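Local coordinates for vinylacetyl-CoA Delta-isomerase (Nitrosopumilus maritimus SCM1, PDB 6VJR), which probably dehydrates 4-hydroxybutyryl-CoA and isomerises vinylacetyl-CoA, carrying FAD and an iron-sulfur cluster with an added iron(III) ion, at residues R284-H289 with H446-P451; Y288-Y293 with Q452-Q457. All blocks are in the same frame, centred on the assembly; numbering follows the deposited sequence.

Contact 1: R284-H289 with H446-P451; sequences RFTCYH and HGAGSP. With FE (Fe (III) ion), chain I; FAD (flavin-adenine dinucleotide), chain F.
Thr286 and Ala448 bring the backbones closest, their CA atoms 5.5 Å apart, where one face of the helical segment 284-289 meets the type II beta turn from His446 to Gly449. The turn is closed by Gly449 N bonding to His446 O, and it presents the methyl of Ala448 to the helix. That methyl lies at the edge of the His289 ring, in its plane, with Ala448 CB 3.7 Å from His289 CD2. His289 has CG anti to the backbone N (chi1 -159°), which sends the ring past the turn to the iron(III) ion, bound by His289 NE2 at 2.3 Å. At the other ring nitrogen, ND1, Asp105 takes a hydrogen bond that should fix the ring's rotation. One helical turn back, Thr286 CG2 packs 3.8 Å from Ala448 O, while its OG1 bonds to Val282 O of its own helix. Gly447 passes so near the metal that a CB there would clash with it. Ser450 OG and His446 ND1 share a bent hydrogen bond of 2.8 Å, OG lying in the ring plane and 3.4 Å from FAD C5'. His446 NE2 bonds to Gln381 O of a second subunit. The loop that carries the turn joins helix 437-446 to helix 451-461 and lies between the ribityl part of FAD and helix 278-292, which is backed by helix 101-121 through Phe285 and Tyr288.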
loop_
_atom_site.group_PDB
_atom_site.type_symbol
_atom_site.label_atom_id
_atom_site.label_comp_id
_atom_site.label_asym_id
_atom_site.label_seq_id
_atom_site.Cartn_x
_atom_site.Cartn_y
_atom_site.Cartn_z
ATOM N N ARG A 284 25.003 -8.074 15.888
ATOM C CA ARG A 284 25.851 -8.214 14.732
ATOM C C ARG A 284 25.462 -9.346 13.797
ATOM O O ARG A 284 25.529 -9.173 12.580
ATOM C CB ARG A 284 27.299 -8.279 15.192
ATOM C CG ARG A 284 27.745 -7.018 15.911
ATOM C CD ARG A 284 29.209 -7.016 16.186
ATOM N NE ARG A 284 29.515 -5.807 16.942
ATOM C CZ ARG A 284 30.659 -5.545 17.502
ATOM N NH1 ARG A 284 31.657 -6.371 17.329
ATOM N NH2 ARG A 284 30.802 -4.443 18.209
ATOM N N PHE A 285 25.020 -10.477 14.340
ATOM C CA PHE A 285 24.519 -11.561 13.517
ATOM C C PHE A 285 23.341 -11.082 12.678
ATOM O O PHE A 285 23.300 -11.275 11.443
ATOM C CB PHE A 285 24.119 -12.771 14.343
ATOM C CG PHE A 285 23.363 -13.783 13.521
ATOM C CD1 PHE A 285 24.010 -14.531 12.560
ATOM C CD2 PHE A 285 21.977 -13.799 13.562
ATOM C CE1 PHE A 285 23.319 -15.441 11.801
ATOM C CE2 PHE A 285 21.261 -14.684 12.769
ATOM C CZ PHE A 285 21.923 -15.486 11.869
ATOM N N THR A 286 22.383 -10.457 13.356
ATOM C CA THR A 286 21.215 -9.951 12.655
ATOM C C THR A 286 21.565 -8.836 11.672
ATOM O O THR A 286 20.907 -8.711 10.635
ATOM C CB THR A 286 20.053 -9.563 13.576
ATOM O OG1 THR A 286 20.437 -8.512 14.465
ATOM C CG2 THR A 286 19.521 -10.775 14.319
ATOM N N CYS A 287 22.546 -8.006 11.985
ATOM C CA CYS A 287 22.999 -6.983 11.058
ATOM C C CYS A 287 23.396 -7.632 9.731
ATOM O O CYS A 287 22.957 -7.190 8.672
ATOM C CB CYS A 287 24.178 -6.249 11.678
ATOM S SG CYS A 287 24.842 -4.907 10.671
ATOM N N TYR A 288 24.290 -8.632 9.771
ATOM C CA TYR A 288 24.649 -9.315 8.545
ATOM C C TYR A 288 23.441 -9.970 7.897
ATOM O O TYR A 288 23.209 -9.871 6.673
ATOM C CB TYR A 288 25.707 -10.382 8.794
ATOM C CG TYR A 288 27.116 -9.890 9.120
ATOM C CD1 TYR A 288 27.897 -9.223 8.197
ATOM C CD2 TYR A 288 27.621 -10.024 10.405
ATOM C CE1 TYR A 288 29.160 -8.790 8.517
ATOM C CE2 TYR A 288 28.897 -9.616 10.730
ATOM C CZ TYR A 288 29.645 -8.918 9.808
ATOM O OH TYR A 288 30.917 -8.504 10.124
ATOM N N HIS A 289 22.736 -10.761 8.703
ATOM C CA HIS A 289 21.752 -11.658 8.126
ATOM C C HIS A 289 20.562 -10.901 7.517
ATOM O O HIS A 289 20.032 -11.344 6.492
ATOM C CB HIS A 289 21.317 -12.735 9.100
ATOM C CG HIS A 289 20.735 -13.911 8.392
ATOM N ND1 HIS A 289 21.424 -14.694 7.494
ATOM C CD2 HIS A 289 19.472 -14.384 8.403
ATOM C CE1 HIS A 289 20.562 -15.604 6.994
ATOM N NE2 HIS A 289 19.367 -15.430 7.542
ATOM N N HIS A 446 10.116 -13.933 8.966
ATOM C CA HIS A 446 10.650 -14.186 10.318
ATOM C C HIS A 446 12.170 -14.353 10.411
ATOM O O HIS A 446 12.741 -14.269 11.487
ATOM C CB HIS A 446 9.988 -15.407 10.959
ATOM C CG HIS A 446 8.560 -15.113 11.333
ATOM N ND1 HIS A 446 8.260 -14.136 12.249
ATOM C CD2 HIS A 446 7.409 -15.557 10.855
ATOM C CE1 HIS A 446 6.940 -14.052 12.376
ATOM N NE2 HIS A 446 6.382 -14.924 11.534
ATOM N N GLY A 447 12.802 -14.654 9.316
ATOM C CA GLY A 447 14.239 -14.891 9.347
ATOM C C GLY A 447 15.041 -13.683 9.859
ATOM O O GLY A 447 14.792 -12.545 9.494
ATOM N N ALA A 448 15.973 -13.929 10.788
ATOM C CA ALA A 448 16.700 -12.894 11.539
ATOM C C ALA A 448 15.778 -11.935 12.301
ATOM O O ALA A 448 16.143 -10.789 12.605
ATOM C CB ALA A 448 17.605 -12.092 10.651
ATOM N N GLY A 449 14.611 -12.429 12.654
ATOM C CA GLY A 449 13.693 -11.689 13.491
ATOM C C GLY A 449 12.443 -11.244 12.739
ATOM O O GLY A 449 12.455 -10.859 11.570
ATOM N N SER A 450 11.350 -11.241 13.487
ATOM C CA SER A 450 10.064 -10.816 12.989
ATOM C C SER A 450 10.085 -9.314 12.682
ATOM O O SER A 450 10.957 -8.578 13.173
ATOM C CB SER A 450 9.013 -11.145 13.986
ATOM O OG SER A 450 9.028 -12.507 14.385
ATOM N N PRO A 451 9.075 -8.756 11.974
ATOM C CA PRO A 451 9.087 -7.351 11.590
ATOM C C PRO A 451 9.339 -6.394 12.757
ATOM O O PRO A 451 10.075 -5.407 12.638
ATOM C CB PRO A 451 7.703 -7.122 10.972
ATOM C CG PRO A 451 7.397 -8.476 10.342
ATOM C CD PRO A 451 8.045 -9.496 11.237
HETATM FE FE FE I . 17.276 -16.247 7.157
HETATM P PA FAD F . 7.746 -15.334 17.879
HETATM O O1A FAD F . 8.828 -14.668 18.625
HETATM O O2A FAD F . 6.879 -16.270 18.621
HETATM O O5B FAD F . 6.983 -14.182 17.087
HETATM C C5B FAD F . 5.549 -14.209 16.885
HETATM C C4B FAD F . 5.029 -12.805 16.989
HETATM O O4B FAD F . 5.093 -12.370 18.370
HETATM C C3B FAD F . 5.760 -11.727 16.167
HETATM O O3B FAD F . 4.827 -10.766 15.665
HETATM C C2B FAD F . 6.681 -11.080 17.194
HETATM O O2B FAD F . 7.115 -9.758 16.914
HETATM C C1B FAD F . 5.807 -11.143 18.449
HETATM N N9A FAD F . 6.570 -11.178 19.691
HETATM C C8A FAD F . 7.386 -12.167 20.198
HETATM N N7A FAD F . 7.907 -11.905 21.369
HETATM C C5A FAD F . 7.428 -10.640 21.655
HETATM C C6A FAD F . 7.621 -9.790 22.764
HETATM N N6A FAD F . 8.334 -10.146 23.833
HETATM N N1A FAD F . 7.055 -8.562 22.717
HETATM C C2A FAD F . 6.305 -8.243 21.647
HETATM N N3A FAD F . 6.018 -8.964 20.565
HETATM C C4A FAD F . 6.621 -10.168 20.620
HETATM N N1 FAD F . 16.793 -19.236 13.427
HETATM C C2 FAD F . 18.055 -19.738 13.635
HETATM O O2 FAD F . 18.677 -19.568 14.696
HETATM N N3 FAD F . 18.685 -20.400 12.598
HETATM C C4 FAD F . 18.166 -20.655 11.361
HETATM O O4 FAD F . 18.752 -21.341 10.543
HETATM C C4X FAD F . 16.792 -20.203 11.196
HETATM N N5 FAD F . 16.186 -20.435 10.027
HETATM C C5X FAD F . 14.828 -20.207 9.961
HETATM C C6 FAD F . 14.089 -20.642 8.851
HETATM C C7 FAD F . 12.715 -20.470 8.774
HETATM C C7M FAD F . 11.948 -21.050 7.611
HETATM C C8 FAD F . 12.060 -19.710 9.764
HETATM C C8M FAD F . 10.593 -19.412 9.648
HETATM C C9 FAD F . 12.772 -19.195 10.821
HETATM C C9A FAD F . 14.158 -19.466 10.949
HETATM N N10 FAD F . 14.884 -19.067 12.070
HETATM C C10 FAD F . 16.195 -19.494 12.284
HETATM C "C1'" FAD F . 14.096 -18.544 13.203
HETATM C "C2'" FAD F . 13.686 -17.092 13.178
HETATM O "O2'" FAD F . 14.816 -16.317 13.582
HETATM C "C3'" FAD F . 12.507 -16.867 14.136
HETATM O "O3'" FAD F . 11.389 -17.492 13.535
HETATM C "C4'" FAD F . 12.242 -15.401 14.517
HETATM O "O4'" FAD F . 13.281 -14.904 15.372
HETATM C "C5'" FAD F . 10.908 -15.210 15.214
HETATM O "O5'" FAD F . 10.859 -16.016 16.381
HETATM P P FAD F . 9.696 -17.023 16.616
HETATM O O1P FAD F . 9.537 -17.957 15.500
HETATM O O2P FAD F . 9.886 -17.570 17.969
HETATM O O3P FAD F . 8.340 -16.170 16.626
#

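Contact 2: Y288-Y293 with Q452-Q457; sequences YHRRSY and QAQRIQ. With FE (Fe (III) ion), chain I; SF4 (iron/sulfur cluster), chain E.
Arg290 and Gln454 mark the nearest backbone approach, with CA atoms 8.8 Å apart. The axes of the helical segments 288-292 and 452-457 stay 12.9 Å from each other and cross at -123°, so long side chains must span the gap. Arg290 does most of this, its chain extended from CG to NE. Gln454 NE2 lies over one face of the guanidinium, offset toward its rim and 3.7 Å from Arg290 NE, with the amide and guanidinium planes 60° apart. This is contact without a hydrogen bond. Ala453 CB packs 3.7 Å from Arg290 NH2, and Gln457 CB comes to the guanidinium edge near its plane. The polar ends are met elsewhere: Arg290 NH2 bonds to Ala448 O and NH1 to Gln363 OE1, Gln454 bonds to His367, and Gln457 reaches Arg460 and Glu283. With Arg290 cut back to an alanine, Ala448 O and Gln363 OE1 would probably lose these donors, and a gap would be likely to open beside Gln454. On the far side of the helix, Arg291 folds back so that its NE donates to Tyr288 O at 2.9 Å, in the carbonyl plane on a lone pair, sharing that oxygen with Arg291 N. At the end of segment 288-293, the edge of the Tyr293 ring faces Arg290 CA, and its OH binds the iron(III) ion at 2.0 Å. Ser292 O approaches sulfur S3 of the cluster to 3.4 Å. Tyr293, with His289 and Glu443, completes the protein ligands of that iron, beside a [4Fe-4S] cluster held by Cys97, Cys101, Cys295 and Glu443: the combined iron and iron-sulfur site of this flavoprotein.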
loop_
_atom_site.group_PDB
_atom_site.type_symbol
_atom_site.label_atom_id
_atom_site.label_comp_id
_atom_site.label_asym_id
_atom_site.label_seq_id
_atom_site.Cartn_x
_atom_site.Cartn_y
_atom_site.Cartn_z
ATOM N N TYR A 288 24.290 -8.632 9.771
ATOM C CA TYR A 288 24.649 -9.315 8.545
ATOM C C TYR A 288 23.441 -9.970 7.897
ATOM O O TYR A 288 23.209 -9.871 6.673
ATOM C CB TYR A 288 25.707 -10.382 8.794
ATOM C CG TYR A 288 27.116 -9.890 9.120
ATOM C CD1 TYR A 288 27.897 -9.223 8.197
ATOM C CD2 TYR A 288 27.621 -10.024 10.405
ATOM C CE1 TYR A 288 29.160 -8.790 8.517
ATOM C CE2 TYR A 288 28.897 -9.616 10.730
ATOM C CZ TYR A 288 29.645 -8.918 9.808
ATOM O OH TYR A 288 30.917 -8.504 10.124
ATOM N N HIS A 289 22.736 -10.761 8.703
ATOM C CA HIS A 289 21.752 -11.658 8.126
ATOM C C HIS A 289 20.562 -10.901 7.517
ATOM O O HIS A 289 20.032 -11.344 6.492
ATOM C CB HIS A 289 21.317 -12.735 9.100
ATOM C CG HIS A 289 20.735 -13.911 8.392
ATOM N ND1 HIS A 289 21.424 -14.694 7.494
ATOM C CD2 HIS A 289 19.472 -14.384 8.403
ATOM C CE1 HIS A 289 20.562 -15.604 6.994
ATOM N NE2 HIS A 289 19.367 -15.430 7.542
ATOM N N ARG A 290 20.204 -9.752 8.088
ATOM C CA ARG A 290 19.084 -8.951 7.595
ATOM C C ARG A 290 19.350 -8.433 6.180
ATOM O O ARG A 290 18.420 -8.152 5.450
ATOM C CB ARG A 290 18.735 -7.852 8.597
ATOM C CG ARG A 290 17.925 -8.440 9.742
ATOM C CD ARG A 290 17.570 -7.493 10.834
ATOM N NE ARG A 290 16.879 -8.200 11.909
ATOM C CZ ARG A 290 16.823 -7.779 13.159
ATOM N NH1 ARG A 290 17.160 -6.547 13.460
ATOM N NH2 ARG A 290 16.474 -8.607 14.105
ATOM N N ARG A 291 20.613 -8.374 5.727
ATOM C CA ARG A 291 20.842 -8.056 4.323
ATOM C C ARG A 291 21.380 -9.223 3.481
ATOM O O ARG A 291 21.566 -9.062 2.263
ATOM C CB ARG A 291 21.611 -6.772 4.089
ATOM C CG ARG A 291 22.939 -6.595 4.755
ATOM C CD ARG A 291 24.150 -7.194 4.004
ATOM N NE ARG A 291 24.397 -8.590 4.349
ATOM C CZ ARG A 291 25.566 -9.237 4.110
ATOM N NH1 ARG A 291 26.551 -8.685 3.377
ATOM N NH2 ARG A 291 25.719 -10.458 4.576
ATOM N N SER A 292 21.500 -10.418 4.073
ATOM C CA SER A 292 21.632 -11.644 3.307
ATOM C C SER A 292 20.370 -11.965 2.524
ATOM O O SER A 292 20.421 -12.770 1.576
ATOM C CB SER A 292 22.112 -12.782 4.202
ATOM O OG SER A 292 23.492 -12.548 4.514
ATOM N N TYR A 293 19.262 -11.305 2.900
ATOM C CA TYR A 293 17.977 -11.456 2.205
ATOM C C TYR A 293 17.995 -10.941 0.769
ATOM O O TYR A 293 17.008 -11.097 0.066
ATOM C CB TYR A 293 16.773 -10.898 2.989
ATOM C CG TYR A 293 16.542 -11.789 4.186
ATOM C CD1 TYR A 293 15.730 -12.909 4.084
ATOM C CD2 TYR A 293 17.174 -11.545 5.386
ATOM C CE1 TYR A 293 15.607 -13.815 5.107
ATOM C CE2 TYR A 293 17.065 -12.437 6.434
ATOM C CZ TYR A 293 16.325 -13.590 6.271
ATOM O OH TYR A 293 16.304 -14.506 7.244
ATOM N N GLN A 452 8.737 -6.667 13.912
ATOM C CA GLN A 452 8.823 -5.720 15.014
ATOM C C GLN A 452 10.269 -5.551 15.465
ATOM O O GLN A 452 10.642 -4.470 15.912
ATOM C CB GLN A 452 7.915 -6.112 16.174
ATOM C CG GLN A 452 7.814 -5.047 17.259
ATOM C CD GLN A 452 7.112 -3.768 16.838
ATOM O OE1 GLN A 452 6.616 -3.543 15.714
ATOM N NE2 GLN A 452 7.183 -2.842 17.759
ATOM N N ALA A 453 11.075 -6.614 15.307
ATOM C CA ALA A 453 12.473 -6.544 15.728
ATOM C C ALA A 453 13.244 -5.520 14.897
ATOM O O ALA A 453 14.060 -4.787 15.447
ATOM C CB ALA A 453 13.153 -7.889 15.597
ATOM N N GLN A 454 12.944 -5.440 13.592
ATOM C CA GLN A 454 13.544 -4.413 12.756
ATOM C C GLN A 454 13.120 -3.017 13.159
ATOM O O GLN A 454 13.920 -2.083 13.145
ATOM C CB GLN A 454 13.352 -4.488 11.242
ATOM C CG GLN A 454 13.979 -5.700 10.616
ATOM C CD GLN A 454 12.933 -6.771 10.558
ATOM O OE1 GLN A 454 11.913 -6.713 9.830
ATOM N NE2 GLN A 454 13.274 -7.785 11.307
ATOM N N ARG A 455 11.819 -2.847 13.478
ATOM C CA ARG A 455 11.315 -1.548 13.864
ATOM C C ARG A 455 12.003 -1.033 15.119
ATOM O O ARG A 455 12.372 0.138 15.182
ATOM C CB ARG A 455 9.796 -1.593 13.947
ATOM C CG ARG A 455 9.150 -1.995 12.620
ATOM C CD ARG A 455 7.616 -1.862 12.663
ATOM N NE ARG A 455 7.174 -0.485 12.446
ATOM C CZ ARG A 455 7.025 0.139 11.276
ATOM N NH1 ARG A 455 7.401 -0.459 10.159
ATOM N NH2 ARG A 455 6.521 1.359 11.263
ATOM N N ILE A 456 12.219 -1.914 16.094
ATOM C CA ILE A 456 12.906 -1.508 17.307
ATOM C C ILE A 456 14.357 -1.109 16.988
ATOM O O ILE A 456 14.857 -0.108 17.514
ATOM C CB ILE A 456 12.826 -2.619 18.363
ATOM C CG1 ILE A 456 11.382 -2.839 18.817
ATOM C CG2 ILE A 456 13.755 -2.330 19.537
ATOM C CD1 ILE A 456 11.174 -4.115 19.596
ATOM N N GLN A 457 15.016 -1.813 16.061
ATOM C CA GLN A 457 16.397 -1.478 15.747
ATOM C C GLN A 457 16.490 -0.190 14.913
ATOM O O GLN A 457 17.439 0.578 15.068
ATOM C CB GLN A 457 17.062 -2.636 15.013
ATOM C CG GLN A 457 18.551 -2.496 14.827
ATOM C CD GLN A 457 19.389 -2.572 16.090
ATOM O OE1 GLN A 457 18.905 -2.731 17.245
ATOM N NE2 GLN A 457 20.693 -2.431 15.821
HETATM FE FE FE I . 17.276 -16.247 7.157
HETATM FE FE1 SF4 E . 18.575 -17.206 4.590
HETATM FE FE2 SF4 E . 18.072 -16.990 1.896
HETATM FE FE3 SF4 E . 18.437 -19.342 2.946
HETATM FE FE4 SF4 E . 20.547 -17.731 2.560
HETATM S S1 SF4 E . 19.323 -18.729 0.972
HETATM S S2 SF4 E . 20.067 -18.962 4.503
HETATM S S3 SF4 E . 19.566 -15.686 3.103
HETATM S S4 SF4 E . 16.760 -17.916 3.528
#

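Overall arrangement
Both contacts start from helix 278-292, share Tyr288 and His289, and have centres about 4 Å apart. Contact 1 is wholly buried; contact 2 is partly buried, since Ala453 and Gln457 keep some exposure. Their chemistry differs with the spacing of the backbones: two methyls do the touching in contact 1, one at an imidazole edge and one at a backbone carbonyl, whereas contact 2 bridges widely spaced helices with a guanidinium, one amide and aliphatic carbons. Neither has a hydrogen bond between its own two segments. The bond from Arg290 to Ala448 O joins one to the other, as probably does Gln454 NE2 to Gly449 O (3.2 Å), tying the turn of contact 1 to both helices of contact 2, close to the shared iron.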